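Side-chain contacts in putative membrane protein (Yersinia pestis CO92, PDB 5TF3), which is of unknown function, belongs to the DUF1198 family and folds as a compact all-helical domain: residues Val58-Thr63 / Pro87-Glu92; Asp95-Tyr100 / Phe109-Phe114. All coordinates share one frame; numbering follows the deposited sequence.

Interaction 1: Val58-Thr63 / Pro87-Glu92; sequences VFIYHT and PILAAE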
loop_
_atom_site.group_PDB
_atom_site.type_symbol
_atom_site.label_atom_id
_atom_site.label_comp_id
_atom_site.label_asym_id
_atom_site.label_seq_id
_atom_site.Cartn_x
_atom_site.Cartn_y
_atom_site.Cartn_z
ATOM N N VAL A 58 -1.171 -1.156 -0.392
ATOM C CA VAL A 58 -1.221 -1.821 -1.696
ATOM C C VAL A 58 0.156 -1.807 -2.353
ATOM O O VAL A 58 0.654 -2.838 -2.825
ATOM C CB VAL A 58 -2.284 -1.146 -2.583
ATOM C CG1 VAL A 58 -2.276 -1.724 -3.994
ATOM C CG2 VAL A 58 -3.672 -1.318 -1.953
ATOM N N PHE A 59 0.797 -0.639 -2.386
ATOM C CA PHE A 59 2.142 -0.533 -2.948
ATOM C C PHE A 59 3.119 -1.473 -2.240
ATOM O O PHE A 59 3.819 -2.257 -2.884
ATOM C CB PHE A 59 2.617 0.923 -2.850
ATOM C CG PHE A 59 4.051 1.139 -3.252
ATOM C CD1 PHE A 59 5.079 1.037 -2.316
ATOM C CD2 PHE A 59 4.373 1.478 -4.560
ATOM C CE1 PHE A 59 6.401 1.227 -2.681
ATOM C CE2 PHE A 59 5.690 1.688 -4.939
ATOM C CZ PHE A 59 6.717 1.559 -3.991
ATOM N N ILE A 60 3.180 -1.404 -0.907
ATOM C CA ILE A 60 4.126 -2.242 -0.165
ATOM C C ILE A 60 3.863 -3.718 -0.423
ATOM O O ILE A 60 4.795 -4.501 -0.642
ATOM C CB ILE A 60 4.063 -1.920 1.338
ATOM C CG1 ILE A 60 4.696 -0.547 1.620
ATOM C CG2 ILE A 60 4.717 -3.065 2.152
ATOM C CD1 ILE A 60 4.493 -0.034 3.042
ATOM N N TYR A 61 2.589 -4.120 -0.432
ATOM C CA TYR A 61 2.263 -5.527 -0.657
ATOM C C TYR A 61 2.756 -5.994 -2.017
ATOM O O TYR A 61 3.424 -7.027 -2.129
ATOM C CB TYR A 61 0.753 -5.767 -0.523
ATOM C CG TYR A 61 0.364 -7.197 -0.881
ATOM C CD1 TYR A 61 0.573 -8.248 0.022
ATOM C CD2 TYR A 61 -0.174 -7.504 -2.131
ATOM C CE1 TYR A 61 0.243 -9.561 -0.310
ATOM C CE2 TYR A 61 -0.510 -8.820 -2.470
ATOM C CZ TYR A 61 -0.299 -9.836 -1.558
ATOM O OH TYR A 61 -0.627 -11.128 -1.898
ATOM N N HIS A 62 2.436 -5.251 -3.073
ATOM C CA HIS A 62 2.798 -5.719 -4.405
ATOM C C HIS A 62 4.281 -5.541 -4.717
ATOM O O HIS A 62 4.784 -6.213 -5.622
ATOM C CB HIS A 62 1.916 -5.033 -5.458
ATOM C CG HIS A 62 0.508 -5.529 -5.422
ATOM N ND1 HIS A 62 0.158 -6.785 -5.873
ATOM C CD2 HIS A 62 -0.614 -4.994 -4.889
ATOM C CE1 HIS A 62 -1.134 -6.977 -5.673
ATOM N NE2 HIS A 62 -1.625 -5.909 -5.069
ATOM N N THR A 63 5.009 -4.706 -3.967
ATOM C CA THR A 63 6.437 -4.575 -4.232
ATOM C C THR A 63 7.254 -5.353 -3.201
ATOM O O THR A 63 7.662 -6.483 -3.479
ATOM C CB THR A 63 6.855 -3.102 -4.282
ATOM O OG1 THR A 63 6.585 -2.460 -3.029
ATOM C CG2 THR A 63 6.101 -2.358 -5.436
ATOM N N PRO A 87 4.650 9.709 -4.420
ATOM C CA PRO A 87 5.400 8.450 -4.450
ATOM C C PRO A 87 6.406 8.319 -3.314
ATOM O O PRO A 87 7.101 7.301 -3.237
ATOM C CB PRO A 87 6.116 8.517 -5.810
ATOM C CG PRO A 87 6.346 9.981 -6.014
ATOM C CD PRO A 87 5.184 10.700 -5.371
ATOM N N ILE A 88 6.517 9.312 -2.431
ATOM C CA ILE A 88 7.439 9.197 -1.308
ATOM C C ILE A 88 6.865 8.223 -0.290
ATOM O O ILE A 88 5.701 8.329 0.114
ATOM C CB ILE A 88 7.710 10.573 -0.684
ATOM C CG1 ILE A 88 8.416 11.489 -1.682
ATOM C CG2 ILE A 88 8.565 10.432 0.572
ATOM C CD1 ILE A 88 8.699 12.863 -1.121
ATOM N N LEU A 89 7.668 7.247 0.107
ATOM C CA LEU A 89 7.246 6.228 1.057
ATOM C C LEU A 89 7.816 6.580 2.427
ATOM O O LEU A 89 9.029 6.785 2.569
ATOM C CB LEU A 89 7.705 4.840 0.603
ATOM C CG LEU A 89 7.216 3.661 1.437
ATOM C CD1 LEU A 89 5.727 3.447 1.237
ATOM C CD2 LEU A 89 8.003 2.391 1.144
ATOM N N ALA A 90 6.940 6.693 3.420
ATOM C CA ALA A 90 7.315 7.201 4.731
ATOM C C ALA A 90 7.261 6.088 5.770
ATOM O O ALA A 90 6.675 5.028 5.544
ATOM C CB ALA A 90 6.404 8.360 5.149
ATOM N N ALA A 91 7.881 6.357 6.924
ATOM C CA ALA A 91 8.026 5.345 7.970
ATOM C C ALA A 91 6.681 4.862 8.485
ATOM O O ALA A 91 6.559 3.713 8.928
ATOM C CB ALA A 91 8.842 5.898 9.140
ATOM N N GLU A 92 5.668 5.721 8.472
ATOM C CA GLU A 92 4.386 5.277 8.986
ATOM C C GLU A 92 3.737 4.262 8.051
ATOM O O GLU A 92 2.930 3.442 8.503
ATOM C CB GLU A 92 3.475 6.475 9.204
ATOM C CG GLU A 92 3.456 7.437 8.050
ATOM C CD GLU A 92 2.100 8.091 7.906
ATOM O OE1 GLU A 92 1.926 8.919 6.982
ATOM O OE2 GLU A 92 1.199 7.763 8.716
#
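Leu89 touches both Phe59 and Ile60, and these two apolar contacts make up the meeting of the segments. One methyl goes to each partner. Leu89 CD1 lies 4.1 Å from Ile60 CD1 and equally near Ile60 CG1, so it lies across the end of the isoleucine chain. The two side chains cross at about a right angle. Leu89 CG stands anti to its own backbone N (chi1 -174°), which sends both methyls toward helix 48-65. The other methyl, Leu89 CD2, comes obliquely to the Phe59 ring, 4.3 Å from Phe59 CE1.

The hydrogen bonds lie within the segments or run to neighbours. Thr63 OG1 donates to Phe59 O at 2.8 Å, from above the carbonyl plane, 42° out of it. Thr63 N donates to Phe59 O as well, at 2.9 Å. This carbonyl is therefore gripped twice. Thr63 OG1 also lies 3.7 Å above one face of the Phe59 ring, offset toward the rim. On the other segment, Leu89 O accepts from Arg115 and Asn119 of helix 108-122, which ties the backbone of the loop there.

Tyr118 and Trp76 also pack on Phe59, while His93, Thr94 and Ala97 lie against Ile60. Leu89 comes just before Ala90, the N-cap residue of helix 91-100. The contact thus seats the loop that leads into this helix on helix 48-65. All three touching residues are buried, and no hydrogen bond crosses between the segments: they are joined by apolar burial, while neighbouring polar groups hold the loop backbone.

Interaction 2: Asp95-Tyr100 / Phe109-Phe114; sequences DAALFY and FELAQF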
loop_
_atom_site.group_PDB
_atom_site.type_symbol
_atom_site.label_atom_id
_atom_site.label_comp_id
_atom_site.label_asym_id
_atom_site.label_seq_id
_atom_site.Cartn_x
_atom_site.Cartn_y
_atom_site.Cartn_z
ATOM N N ASP A 95 5.528 0.897 8.926
ATOM C CA ASP A 95 5.113 0.449 10.248
ATOM C C ASP A 95 3.708 -0.145 10.201
ATOM O O ASP A 95 3.447 -1.179 10.827
ATOM C CB ASP A 95 5.189 1.603 11.239
ATOM C CG ASP A 95 6.626 1.913 11.684
ATOM O OD1 ASP A 95 7.522 1.047 11.559
ATOM O OD2 ASP A 95 6.864 3.031 12.168
ATOM N N ALA A 96 2.800 0.493 9.451
ATOM C CA ALA A 96 1.461 -0.059 9.242
ATOM C C ALA A 96 1.520 -1.409 8.540
ATOM O O ALA A 96 0.717 -2.304 8.820
ATOM C CB ALA A 96 0.609 0.914 8.423
ATOM N N ALA A 97 2.448 -1.561 7.601
ATOM C CA ALA A 97 2.651 -2.861 6.981
ATOM C C ALA A 97 3.036 -3.914 8.014
ATOM O O ALA A 97 2.569 -5.056 7.946
ATOM C CB ALA A 97 3.722 -2.759 5.901
ATOM N N LEU A 98 3.897 -3.554 8.970
ATOM C CA LEU A 98 4.385 -4.533 9.939
ATOM C C LEU A 98 3.271 -5.047 10.836
ATOM O O LEU A 98 3.383 -6.145 11.398
ATOM C CB LEU A 98 5.501 -3.932 10.793
ATOM C CG LEU A 98 6.830 -3.843 10.047
ATOM C CD1 LEU A 98 7.935 -3.264 10.911
ATOM C CD2 LEU A 98 7.220 -5.215 9.519
ATOM N N PHE A 99 2.204 -4.273 11.017
ATOM C CA PHE A 99 1.076 -4.840 11.737
ATOM C C PHE A 99 0.191 -5.684 10.825
ATOM O O PHE A 99 -0.072 -6.857 11.113
ATOM C CB PHE A 99 0.214 -3.771 12.378
ATOM C CG PHE A 99 -1.111 -4.315 12.820
ATOM C CD1 PHE A 99 -1.181 -5.199 13.889
ATOM C CD2 PHE A 99 -2.266 -4.031 12.126
ATOM C CE1 PHE A 99 -2.389 -5.727 14.312
ATOM C CE2 PHE A 99 -3.484 -4.559 12.542
ATOM C CZ PHE A 99 -3.540 -5.413 13.627
ATOM N N TYR A 100 -0.312 -5.083 9.739
ATOM C CA TYR A 100 -1.372 -5.736 8.972
ATOM C C TYR A 100 -0.905 -7.062 8.391
ATOM O O TYR A 100 -1.712 -7.994 8.246
ATOM C CB TYR A 100 -1.886 -4.810 7.871
ATOM C CG TYR A 100 -2.775 -3.688 8.374
ATOM C CD1 TYR A 100 -3.943 -3.955 9.080
ATOM C CD2 TYR A 100 -2.449 -2.360 8.133
ATOM C CE1 TYR A 100 -4.758 -2.921 9.544
ATOM C CE2 TYR A 100 -3.259 -1.325 8.576
ATOM C CZ TYR A 100 -4.405 -1.607 9.286
ATOM O OH TYR A 100 -5.197 -0.572 9.730
ATOM N N PHE A 109 14.039 -5.001 9.382
ATOM C CA PHE A 109 15.245 -4.360 8.872
ATOM C C PHE A 109 15.204 -4.296 7.356
ATOM O O PHE A 109 15.419 -3.232 6.758
ATOM C CB PHE A 109 16.480 -5.123 9.353
ATOM C CG PHE A 109 17.777 -4.556 8.858
ATOM C CD1 PHE A 109 18.402 -3.525 9.541
ATOM C CD2 PHE A 109 18.378 -5.062 7.721
ATOM C CE1 PHE A 109 19.619 -3.004 9.090
ATOM C CE2 PHE A 109 19.587 -4.550 7.262
ATOM C CZ PHE A 109 20.212 -3.513 7.957
ATOM N N GLU A 110 14.895 -5.427 6.714
ATOM C CA GLU A 110 14.819 -5.452 5.255
ATOM C C GLU A 110 13.739 -4.514 4.728
ATOM O O GLU A 110 13.909 -3.884 3.673
ATOM C CB GLU A 110 14.582 -6.877 4.768
ATOM C CG GLU A 110 15.863 -7.708 4.693
ATOM C CD GLU A 110 16.921 -7.106 3.761
ATOM O OE1 GLU A 110 16.640 -6.898 2.554
ATOM O OE2 GLU A 110 18.048 -6.843 4.237
ATOM N N LEU A 111 12.626 -4.398 5.450
ATOM C CA LEU A 111 11.572 -3.484 5.016
ATOM C C LEU A 111 12.020 -2.034 5.121
ATOM O O LEU A 111 11.684 -1.212 4.262
ATOM C CB LEU A 111 10.308 -3.705 5.841
ATOM C CG LEU A 111 9.097 -2.819 5.533
ATOM C CD1 LEU A 111 8.684 -2.898 4.067
ATOM C CD2 LEU A 111 7.934 -3.228 6.425
ATOM N N ALA A 112 12.749 -1.698 6.187
ATOM C CA ALA A 112 13.305 -0.355 6.325
ATOM C C ALA A 112 14.334 -0.064 5.243
ATOM O O ALA A 112 14.379 1.052 4.710
ATOM C CB ALA A 112 13.941 -0.185 7.710
ATOM N N GLN A 113 15.202 -1.035 4.932
ATOM C CA GLN A 113 16.169 -0.815 3.855
ATOM C C GLN A 113 15.474 -0.746 2.501
ATOM O O GLN A 113 15.934 -0.026 1.613
ATOM C CB GLN A 113 17.242 -1.910 3.842
ATOM C CG GLN A 113 18.153 -1.942 5.092
ATOM C CD GLN A 113 19.135 -0.798 5.112
ATOM O OE1 GLN A 113 19.115 0.059 4.238
ATOM N NE2 GLN A 113 20.010 -0.781 6.111
ATOM N N PHE A 114 14.365 -1.472 2.324
ATOM C CA PHE A 114 13.612 -1.338 1.078
ATOM C C PHE A 114 13.107 0.090 0.905
ATOM O O PHE A 114 13.249 0.690 -0.169
ATOM C CB PHE A 114 12.451 -2.338 1.046
ATOM C CG PHE A 114 11.456 -2.070 -0.056
ATOM C CD1 PHE A 114 11.698 -2.518 -1.358
ATOM C CD2 PHE A 114 10.304 -1.342 0.194
ATOM C CE1 PHE A 114 10.780 -2.255 -2.395
ATOM C CE2 PHE A 114 9.389 -1.071 -0.841
ATOM C CZ PHE A 114 9.629 -1.531 -2.129
#
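Leu98 and Leu111 meet through different chi1 choices. In Leu98, CG is anti to the carbonyl carbon and lies beside the backbone N (chi1 -76°). The first side-chain bond of Leu98 does not aim at helix 108-122, but this turn carries the branch across to it. In Leu111, CG is anti to the backbone N (chi1 179°), and its first bond already points to helix 91-100.

The two leucines reach each other tip to tip. Leu111 CD2 does the touching for its side. It lies 3.7 Å from Leu98 CD2 and 3.8 Å from Leu98 CG, so it meets the fork of the other leucine as well as one methyl. Leu111 CD2 also lies 4.3 Å from Ala97 CB. One methyl of Leu111 is thus shared by two successive residues of the facing helix. The nearest backbone pair, Leu98 CA and Leu111 CA, is 8.8 Å apart, a usual distance for packed helices, and the leucines bridge it.

The interface has a more buried and a less buried side. Ala97 and Leu111 are buried, and Leu111 also packs on Phe64 of helix 48-65. Leu98 is partly exposed and also touches Leu106 in the loop that joins the two helices. At the end of that loop, Asp107 OD1 accepts a hydrogen bond from Glu110 N, in the first turn of helix 108-122.

This is plain helix-to-helix packing between two helices that follow each other in the chain. No hydrogen bond or salt bridge crosses the contact. It rests on dispersion and on the at least partial removal of leucine and alanine methyls from water, without the directional demands of a polar bond.

From the N terminus, helix 48-65 supplies the first partner of interaction 1. The chain then runs through helix 70-82 and returns at 87-92, closing a loop with 23 residues between the segments. Interaction 2 opens only afterwards. It closes a shorter loop, with eight residues between its segments, as helix 108-122 comes back against helix 91-100. The loops follow in series and neither nest nor cross. Both contacts involve helix 91-100, interaction 1 through the loop that leads into it. Their centres are about 9 Å apart. Phe114 packs on Thr63, Phe59 and Leu89, and Ala97 also connects the two contacts. Together they join helices 48-65, 91-100 and 108-122 in one apolar core.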